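Local coordinates for erythrocyte membrane protein 1 (Plasmodium falciparum, PDB 2XU0) that probably binds host cell surface receptors as part of a long malaria-parasite adhesion protein, of which this is the N-terminal segment with the first Duffy-binding-like domain, at residues Ala111-Arg119 / Asp207-Gln218; Asn124-Pro132 / Glu390-Tyr398. The protein carries 10 engineered substitutions. All coordinates share one frame; numbering follows the deposited sequence. Where two conformers were deposited one is given.

Contact 1 of 2, residues Ala111-Arg119 / Asp207-Gln218; sequences AYCNSDKIR and DMFLPNKDDKVQ. With MG (magnesium ion), chain C.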
loop_
_atom_site.group_PDB
_atom_site.type_symbol
_atom_site.label_atom_id
_atom_site.label_comp_id
_atom_site.label_asym_id
_atom_site.label_seq_id
_atom_site.Cartn_x
_atom_site.Cartn_y
_atom_site.Cartn_z
ATOM N N ALA A 111 9.010 5.318 -3.854
ATOM C CA ALA A 111 8.245 5.721 -2.666
ATOM C C ALA A 111 8.870 7.056 -2.187
ATOM O O ALA A 111 10.050 7.313 -2.466
ATOM C CB ALA A 111 8.389 4.676 -1.567
ATOM N N TYR A 112 8.094 7.888 -1.490
ATOM C CA TYR A 112 8.596 9.136 -0.905
ATOM C C TYR A 112 8.710 8.940 0.624
ATOM O O TYR A 112 7.684 8.779 1.280
ATOM C CB TYR A 112 7.681 10.323 -1.248
ATOM C CG TYR A 112 8.174 11.626 -0.659
ATOM C CD1 TYR A 112 8.982 12.488 -1.399
ATOM C CD2 TYR A 112 7.900 11.962 0.665
ATOM C CE1 TYR A 112 9.473 13.673 -0.843
ATOM C CE2 TYR A 112 8.409 13.122 1.238
ATOM C CZ TYR A 112 9.175 13.988 0.476
ATOM O OH TYR A 112 9.610 15.156 1.054
ATOM N N CYS A 113 9.949 8.979 1.172
ATOM C CA CYS A 113 10.277 8.781 2.598
ATOM C C CYS A 113 10.945 10.023 3.235
ATOM O O CYS A 113 11.372 9.949 4.381
ATOM C CB CYS A 113 11.157 7.540 2.790
ATOM S SG CYS A 113 10.562 6.061 1.940
ATOM N N ASN A 114 11.034 11.141 2.525
ATOM C CA ASN A 114 11.651 12.371 3.058
ATOM C C ASN A 114 10.675 13.211 3.905
ATOM O O ASN A 114 9.537 12.801 4.119
ATOM C CB ASN A 114 12.339 13.192 1.947
ATOM C CG ASN A 114 13.460 12.468 1.218
ATOM O OD1 ASN A 114 14.180 11.622 1.775
ATOM N ND2 ASN A 114 13.635 12.789 -0.058
ATOM N N SER A 115 11.121 14.386 4.389
ATOM C CA SER A 115 10.339 15.208 5.303
ATOM C C SER A 115 9.393 16.284 4.809
ATOM O O SER A 115 8.394 16.517 5.486
ATOM C CB SER A 115 11.223 15.756 6.414
ATOM O OG SER A 115 12.329 16.455 5.883
ATOM N N ASP A 116 9.717 17.006 3.724
ATOM C CA ASP A 116 8.866 18.132 3.302
ATOM C C ASP A 116 7.419 17.739 2.921
ATOM O O ASP A 116 6.469 18.447 3.287
ATOM C CB ASP A 116 9.538 18.987 2.205
ATOM C CG ASP A 116 10.971 19.438 2.476
ATOM O OD1 ASP A 116 11.332 19.616 3.666
ATOM O OD2 ASP A 116 11.740 19.586 1.500
ATOM N N LYS A 117 7.262 16.585 2.249
ATOM C CA LYS A 117 5.946 16.115 1.794
ATOM C C LYS A 117 5.218 15.147 2.771
ATOM O O LYS A 117 4.147 14.627 2.436
ATOM C CB LYS A 117 6.038 15.533 0.370
ATOM C CG LYS A 117 6.610 16.486 -0.674
ATOM C CD LYS A 117 6.234 16.032 -2.078
ATOM C CE LYS A 117 6.551 17.075 -3.128
ATOM N NZ LYS A 117 7.956 16.970 -3.598
ATOM N N ILE A 118 5.788 14.900 3.958
ATOM C CA ILE A 118 5.133 14.008 4.920
ATOM C C ILE A 118 5.075 14.642 6.273
ATOM O O ILE A 118 6.125 14.902 6.860
ATOM C CB ILE A 118 5.697 12.536 4.958
ATOM C CG1 ILE A 118 5.291 11.765 3.674
ATOM C CG2 ILE A 118 5.166 11.750 6.226
ATOM C CD1 ILE A 118 5.905 10.492 3.461
ATOM N N ARG A 119 3.847 14.814 6.800
ATOM C CA ARG A 119 3.578 15.355 8.141
ATOM C C ARG A 119 4.079 14.353 9.155
ATOM O O ARG A 119 3.761 13.169 9.066
ATOM C CB ARG A 119 2.063 15.614 8.360
ATOM C CG ARG A 119 1.326 16.218 7.161
ATOM C CD ARG A 119 -0.198 16.193 7.324
ATOM N NE ARG A 119 -0.849 17.090 6.367
ATOM C CZ ARG A 119 -1.284 16.714 5.173
ATOM N NH1 ARG A 119 -1.175 15.454 4.789
ATOM N NH2 ARG A 119 -1.842 17.596 4.356
ATOM N N ASP A 207 -4.660 11.990 6.695
ATOM C CA ASP A 207 -3.641 11.671 5.715
ATOM C C ASP A 207 -2.340 12.438 5.969
ATOM O O ASP A 207 -2.390 13.627 6.297
ATOM C CB ASP A 207 -4.196 11.889 4.296
ATOM C CG ASP A 207 -3.154 11.734 3.239
ATOM O OD1 ASP A 207 -2.850 10.565 2.867
ATOM O OD2 ASP A 207 -2.512 12.743 2.903
ATOM N N MET A 208 -1.197 11.754 5.854
ATOM C CA MET A 208 0.148 12.306 6.151
ATOM C C MET A 208 0.837 12.942 4.932
ATOM O O MET A 208 1.879 13.573 5.087
ATOM C CB MET A 208 1.078 11.180 6.640
ATOM C CG MET A 208 0.816 10.675 8.034
ATOM S SD MET A 208 2.034 9.364 8.380
ATOM C CE MET A 208 1.194 7.971 7.831
ATOM N N PHE A 209 0.311 12.729 3.719
ATOM C CA PHE A 209 0.995 13.248 2.533
ATOM C C PHE A 209 0.690 14.705 2.240
ATOM O O PHE A 209 -0.463 15.126 2.256
ATOM C CB PHE A 209 0.824 12.326 1.320
ATOM C CG PHE A 209 1.700 12.634 0.119
ATOM C CD1 PHE A 209 3.077 12.430 0.169
ATOM C CD2 PHE A 209 1.135 13.021 -1.095
ATOM C CE1 PHE A 209 3.881 12.677 -0.957
ATOM C CE2 PHE A 209 1.939 13.294 -2.203
ATOM C CZ PHE A 209 3.306 13.128 -2.124
ATOM N N LEU A 210 1.742 15.493 2.033
ATOM C CA LEU A 210 1.603 16.902 1.736
ATOM C C LEU A 210 2.073 17.096 0.287
ATOM O O LEU A 210 3.277 17.177 0.054
ATOM C CB LEU A 210 2.441 17.708 2.726
ATOM C CG LEU A 210 2.333 19.212 2.600
ATOM C CD1 LEU A 210 0.899 19.662 2.792
ATOM C CD2 LEU A 210 3.269 19.893 3.579
ATOM N N PRO A 211 1.143 17.075 -0.707
ATOM C CA PRO A 211 1.565 17.164 -2.132
ATOM C C PRO A 211 2.473 18.347 -2.454
ATOM O O PRO A 211 3.432 18.198 -3.203
ATOM C CB PRO A 211 0.243 17.223 -2.901
ATOM C CG PRO A 211 -0.769 16.680 -1.981
ATOM C CD PRO A 211 -0.329 16.975 -0.588
ATOM N N ASN A 212 2.183 19.507 -1.851
ATOM C CA ASN A 212 2.950 20.762 -1.987
ATOM C C ASN A 212 2.555 21.718 -0.850
ATOM O O ASN A 212 1.548 21.485 -0.171
ATOM C CB ASN A 212 2.699 21.408 -3.370
ATOM C CG ASN A 212 1.249 21.571 -3.711
ATOM O OD1 ASN A 212 0.463 22.112 -2.934
ATOM N ND2 ASN A 212 0.853 21.066 -4.870
ATOM N N LYS A 213 3.312 22.818 -0.686
ATOM C CA LYS A 213 3.100 23.841 0.352
ATOM C C LYS A 213 1.679 24.427 0.421
ATOM O O LYS A 213 1.314 25.001 1.444
ATOM C CB LYS A 213 4.145 24.985 0.214
ATOM C CG LYS A 213 4.021 25.791 -1.097
ATOM C CD LYS A 213 4.859 27.071 -1.085
ATOM C CE LYS A 213 4.434 28.035 -2.165
ATOM N NZ LYS A 213 3.109 28.640 -1.866
ATOM N N ASP A 214 0.901 24.342 -0.660
ATOM C CA ASP A 214 -0.436 24.942 -0.685
ATOM C C ASP A 214 -1.552 24.204 0.073
ATOM O O ASP A 214 -2.498 24.853 0.531
ATOM C CB ASP A 214 -0.833 25.313 -2.122
ATOM C CG ASP A 214 0.122 26.316 -2.771
ATOM O OD1 ASP A 214 0.580 27.248 -2.064
ATOM O OD2 ASP A 214 0.445 26.140 -3.970
ATOM N N ASP A 215 -1.445 22.857 0.214
ATOM C CA ASP A 215 -2.421 22.016 0.937
ATOM C C ASP A 215 -3.874 22.311 0.538
ATOM O O ASP A 215 -4.764 22.332 1.402
ATOM C CB ASP A 215 -2.235 22.182 2.462
ATOM C CG ASP A 215 -2.424 20.935 3.310
ATOM O OD1 ASP A 215 -2.508 19.831 2.731
ATOM O OD2 ASP A 215 -2.379 21.054 4.557
ATOM N N LYS A 216 -4.103 22.538 -0.780
ATOM C CA LYS A 216 -5.421 22.910 -1.326
ATOM C C LYS A 216 -6.548 21.960 -1.008
ATOM O O LYS A 216 -7.635 22.421 -0.651
ATOM C CB LYS A 216 -5.335 23.227 -2.835
ATOM C CG LYS A 216 -4.804 24.652 -3.040
ATOM C CD LYS A 216 -4.568 25.023 -4.488
ATOM C CE LYS A 216 -3.976 26.415 -4.610
ATOM N NZ LYS A 216 -3.809 26.824 -6.030
ATOM N N VAL A 217 -6.301 20.629 -1.119
ATOM C CA VAL A 217 -7.342 19.626 -0.819
ATOM C C VAL A 217 -7.816 19.810 0.599
ATOM O O VAL A 217 -9.009 19.948 0.809
ATOM C CB VAL A 217 -6.891 18.149 -1.090
ATOM C CG1 VAL A 217 -7.940 17.160 -0.575
ATOM C CG2 VAL A 217 -6.627 17.908 -2.566
ATOM N N GLN A 218 -6.881 19.891 1.571
ATOM C CA GLN A 218 -7.217 20.049 2.994
ATOM C C GLN A 218 -7.890 21.358 3.330
ATOM O O GLN A 218 -8.852 21.379 4.113
ATOM C CB GLN A 218 -5.999 19.809 3.894
ATOM C CG GLN A 218 -5.585 18.344 3.944
ATOM C CD GLN A 218 -6.731 17.412 4.311
ATOM O OE1 GLN A 218 -7.493 17.636 5.257
ATOM N NE2 GLN A 218 -6.848 16.318 3.606
HETATM MG MG MG C . 7.380 16.869 7.484
HETATM O O HOH W 1 5.139 19.794 0.532
HETATM O O HOH W 2 5.770 18.159 6.156
HETATM O O HOH W 3 -3.578 15.097 3.383
HETATM O O HOH W 4 6.049 17.389 9.412
HETATM O O HOH W 5 8.829 18.825 7.734
#
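The guanidinium of R119 has L210 CA over one face, with D215 OD1 and the carbonyl carbon of M208 at its edge. The F209 ring is met at its edge by I118 CG1 and Y112 CD2; the Y112 ring has N114 N over one face and K117 CD over the other, both toward the rim, and I118 CD1 at its edge. R119 runs extended from CG to NE, carrying its head to two acids. R119 NH2 reaches D215 OD1 at 2.8 Å in a salt bridge, the carboxylate tilted 30° from the guanidinium, and NH1 makes a looser one with D207 OD2 at 3.6 Å. NH1 also gives a weak bond to F209 O (2.7 Å, 126°). D207 OD1 is taken by R135 (salt bridge) and Q311 (hydrogen bond). Two backbone bonds join the segments: L210 N to K117 O, 2.6 Å, and R119 N to M208 O, 2.9 Å. F209 CB points away from 111-119, but chi1 of -169° swings the ring back, CE1 lying 3.8 Å from K117 CB. The pairing is a single beta bridge, I118 with F209, beside a magnesium ion bound by the carbonyls of S115, I118 and N121 and three waters.

Contact 2 of 2, residues Asn124-Pro132 / Glu390-Tyr398; sequences NANGAACAP and EFYKQNLKY. Engineered in segment 124-132: A125 (natural residue Ser), A128 (natural residue Thr). With PRO (proline), chain B.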
loop_
_atom_site.group_PDB
_atom_site.type_symbol
_atom_site.label_atom_id
_atom_site.label_comp_id
_atom_site.label_asym_id
_atom_site.label_seq_id
_atom_site.Cartn_x
_atom_site.Cartn_y
_atom_site.Cartn_z
ATOM N N ASN A 124 15.399 15.978 11.343
ATOM C CA ASN A 124 16.095 15.601 12.587
ATOM C C ASN A 124 15.787 14.179 13.101
ATOM O O ASN A 124 16.161 13.833 14.233
ATOM C CB ASN A 124 15.897 16.666 13.687
ATOM C CG ASN A 124 14.453 16.895 14.112
ATOM O OD1 ASN A 124 13.542 16.109 13.835
ATOM N ND2 ASN A 124 14.216 17.985 14.813
ATOM N N ALA A 125 15.087 13.376 12.284
ATOM C CA ALA A 125 14.747 12.006 12.644
ATOM C C ALA A 125 14.952 11.035 11.492
ATOM O O ALA A 125 14.520 11.298 10.358
ATOM C CB ALA A 125 13.315 11.927 13.179
ATOM N N ASN A 126 15.620 9.902 11.781
ATOM C CA ASN A 126 15.819 8.834 10.784
ATOM C C ASN A 126 14.508 8.068 10.556
ATOM O O ASN A 126 14.211 7.727 9.415
ATOM C CB ASN A 126 16.953 7.889 11.175
ATOM C CG ASN A 126 18.299 8.545 11.119
ATOM O OD1 ASN A 126 18.770 8.945 10.048
ATOM N ND2 ASN A 126 18.921 8.714 12.278
ATOM N N GLY A 127 13.723 7.876 11.620
ATOM C CA GLY A 127 12.424 7.208 11.550
ATOM C C GLY A 127 11.481 7.955 10.632
ATOM O O GLY A 127 11.332 9.176 10.765
ATOM N N ALA A 128 10.872 7.245 9.659
ATOM C CA ALA A 128 10.028 7.912 8.660
ATOM C C ALA A 128 8.953 7.036 8.062
ATOM O O ALA A 128 9.151 5.837 7.877
ATOM C CB ALA A 128 10.907 8.467 7.537
ATOM N N ALA A 129 7.823 7.647 7.714
ATOM C CA ALA A 129 6.746 6.940 7.003
ATOM C C ALA A 129 7.078 7.088 5.490
ATOM O O ALA A 129 7.724 8.079 5.103
ATOM C CB ALA A 129 5.405 7.577 7.321
ATOM N N CYS A 130 6.734 6.071 4.661
ATOM C CA CYS A 130 7.005 6.083 3.210
ATOM C C CYS A 130 5.717 6.131 2.455
ATOM O O CYS A 130 4.988 5.151 2.455
ATOM C CB CYS A 130 7.866 4.890 2.771
ATOM S SG CYS A 130 9.584 4.954 3.362
ATOM N N ALA A 131 5.437 7.248 1.797
ATOM C CA ALA A 131 4.228 7.370 0.968
ATOM C C ALA A 131 4.457 6.521 -0.274
ATOM O O ALA A 131 5.471 6.711 -0.939
ATOM C CB ALA A 131 3.957 8.824 0.595
ATOM N N PRO A 132 3.607 5.488 -0.515
ATOM C CA PRO A 132 3.816 4.631 -1.693
ATOM C C PRO A 132 3.482 5.363 -2.993
ATOM O O PRO A 132 2.693 6.308 -2.975
ATOM C CB PRO A 132 2.867 3.450 -1.448
ATOM C CG PRO A 132 1.824 3.963 -0.584
ATOM C CD PRO A 132 2.356 5.140 0.184
ATOM N N GLU A 390 14.903 2.549 3.076
ATOM C CA GLU A 390 13.463 2.718 3.249
ATOM C C GLU A 390 12.947 1.802 4.340
ATOM O O GLU A 390 12.088 2.212 5.120
ATOM C CB GLU A 390 12.748 2.417 1.927
ATOM C CG GLU A 390 12.963 3.500 0.878
ATOM C CD GLU A 390 12.306 3.232 -0.462
ATOM O OE1 GLU A 390 11.627 2.193 -0.594
ATOM O OE2 GLU A 390 12.573 3.997 -1.412
ATOM N N PHE A 391 13.441 0.554 4.364
ATOM C CA PHE A 391 13.100 -0.465 5.339
ATOM C C PHE A 391 13.500 -0.042 6.765
ATOM O O PHE A 391 12.655 -0.068 7.666
ATOM C CB PHE A 391 13.764 -1.823 4.975
ATOM C CG PHE A 391 13.592 -2.812 6.105
ATOM C CD1 PHE A 391 12.355 -3.422 6.333
ATOM C CD2 PHE A 391 14.617 -3.036 7.012
ATOM C CE1 PHE A 391 12.164 -4.257 7.437
ATOM C CE2 PHE A 391 14.425 -3.871 8.113
ATOM C CZ PHE A 391 13.197 -4.471 8.318
ATOM N N TYR A 392 14.770 0.383 6.969
ATOM C CA TYR A 392 15.221 0.802 8.316
ATOM C C TYR A 392 14.445 2.019 8.800
ATOM O O TYR A 392 14.112 2.091 9.984
ATOM C CB TYR A 392 16.732 1.124 8.345
ATOM C CG TYR A 392 17.664 -0.067 8.246
ATOM C CD1 TYR A 392 17.462 -1.202 9.027
ATOM C CD2 TYR A 392 18.856 0.019 7.523
ATOM C CE1 TYR A 392 18.385 -2.249 9.042
ATOM C CE2 TYR A 392 19.765 -1.040 7.495
ATOM C CZ TYR A 392 19.523 -2.171 8.252
ATOM O OH TYR A 392 20.388 -3.222 8.178
ATOM N N LYS A 393 14.104 2.943 7.878
ATOM C CA LYS A 393 13.362 4.166 8.227
ATOM C C LYS A 393 11.980 3.847 8.754
ATOM O O LYS A 393 11.522 4.503 9.671
ATOM C CB LYS A 393 13.237 5.092 7.031
ATOM C CG LYS A 393 14.532 5.811 6.654
ATOM C CD LYS A 393 14.249 6.676 5.486
ATOM C CE LYS A 393 15.090 7.923 5.494
ATOM N NZ LYS A 393 16.136 7.851 4.443
ATOM N N GLN A 394 11.319 2.841 8.171
ATOM C CA GLN A 394 9.965 2.423 8.566
ATOM C C GLN A 394 9.998 1.570 9.817
ATOM O O GLN A 394 9.091 1.609 10.642
ATOM C CB GLN A 394 9.288 1.713 7.409
ATOM C CG GLN A 394 8.920 2.695 6.324
ATOM C CD GLN A 394 8.459 1.961 5.097
ATOM O OE1 GLN A 394 9.239 1.300 4.397
ATOM N NE2 GLN A 394 7.177 2.007 4.871
ATOM N N ASN A 395 11.094 0.854 9.988
ATOM C CA ASN A 395 11.398 0.020 11.133
ATOM C C ASN A 395 11.462 0.924 12.357
ATOM O O ASN A 395 10.871 0.613 13.391
ATOM C CB ASN A 395 12.753 -0.658 10.886
ATOM C CG ASN A 395 13.181 -1.672 11.889
ATOM O OD1 ASN A 395 13.127 -1.471 13.107
ATOM N ND2 ASN A 395 13.691 -2.763 11.382
ATOM N N LEU A 396 12.155 2.056 12.230
ATOM C CA LEU A 396 12.267 3.051 13.293
ATOM C C LEU A 396 10.909 3.722 13.564
ATOM O O LEU A 396 10.537 3.898 14.726
ATOM C CB LEU A 396 13.326 4.125 12.934
ATOM C CG LEU A 396 14.774 3.679 12.976
ATOM C CD1 LEU A 396 15.656 4.646 12.225
ATOM C CD2 LEU A 396 15.269 3.578 14.399
ATOM N N LYS A 397 10.188 4.095 12.509
ATOM C CA LYS A 397 8.888 4.741 12.648
ATOM C C LYS A 397 7.915 3.842 13.398
ATOM O O LYS A 397 7.108 4.358 14.161
ATOM C CB LYS A 397 8.300 5.147 11.272
ATOM C CG LYS A 397 7.044 6.076 11.371
ATOM C CD LYS A 397 7.407 7.387 12.023
ATOM C CE LYS A 397 6.366 8.461 11.950
ATOM N NZ LYS A 397 6.878 9.700 12.593
ATOM N N TYR A 398 7.962 2.516 13.147
ATOM C CA TYR A 398 7.124 1.523 13.805
ATOM C C TYR A 398 7.373 1.564 15.313
ATOM O O TYR A 398 6.427 1.695 16.096
ATOM C CB TYR A 398 7.346 0.098 13.242
ATOM C CG TYR A 398 6.407 -0.910 13.866
ATOM C CD1 TYR A 398 5.098 -1.040 13.413
ATOM C CD2 TYR A 398 6.763 -1.604 15.025
ATOM C CE1 TYR A 398 4.193 -1.900 14.042
ATOM C CE2 TYR A 398 5.877 -2.496 15.639
ATOM C CZ TYR A 398 4.586 -2.626 15.154
ATOM O OH TYR A 398 3.683 -3.472 15.759
HETATM N N PRO B . 14.084 8.659 17.049
HETATM C CA PRO B . 15.348 8.425 16.328
HETATM C C PRO B . 15.203 8.698 14.830
HETATM O O PRO B . 14.067 8.537 14.299
HETATM C CB PRO B . 15.654 6.935 16.608
HETATM C CG PRO B . 14.333 6.318 17.018
HETATM C CD PRO B . 13.563 7.427 17.685
HETATM O OXT PRO B . 16.228 9.021 14.180
HETATM O O HOH W 6 9.913 10.603 12.414
#
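K393 O is gripped by two backbone amides that arrive from opposite faces of its carbonyl plane. A128 N, on the loop, gives it a nearly straight bond of 2.8 Å (170°), while K397 N supplies the usual helical bond at 3.2 Å. G127 CA adds a CA-H...O contact to the same oxygen, at 3.4 Å, so a helix carbonyl that already serves its own turn also holds the crossing chain. G127 lets the loop come down close to the helix: its CA rests on L396 CB at 3.5 Å, a tight fit. Beside it the L396 side chain touches N126, CD1 to CB at 3.6 Å. The K393 side chain passes alongside N126 O with its CG and CE; in the conformer given, its ammonium pairs with E389.

The case illustrates how a loop without regular structure can be fixed to a long helix, here 371-407 of the C-terminal subdomain of the Duffy-binding-like domain.

K397 lies across the backbone of A128 and A129. Its CG stands anti to the backbone N (chi1 -169°) and the chain bends at chi2 (63°), which brings NZ to a water that accepts from it and donates to G127 O. Further along the loop, C130 SG packs against Q394 CG. A128, an engineered residue (threonine in nature), sets its CB against K393 CB.

A bound proline lies against N126, G127 and L396. Two successive amides hold its carboxylate: N126 N meets the proline OXT at 2.6 Å, and G127 N meets the proline O at 2.8 Å. N126 ND2 adds a weak bond to OXT. A125, engineered from serine, brings its CB beside the carboxylate, and L396 CD2 meets the proline ring at CG, 3.9 Å away; M400 completes the pocket.

Overall arrangement
The two contacts have centres about 15 Å apart and draw on one long loop between helices 78-81 and 133-136. Along the chain the segments alternate, 111-119, 124-132, 207-218, 390-398, so the same loop meets first the approach to helix 216-231 and then, far later in sequence, the middle of helix 371-407. Contact 1 and contact 2 are themselves tied together: the C113-C130 disulfide joins their loop segments, Y112 O lies 2.8 Å from A131 N in a probable hydrogen bond, and I118 CD1 packs on A129 O. The loop thereby joins a region of the Duffy-binding domain to the C-terminal subdomain, with the magnesium and proline sites along it.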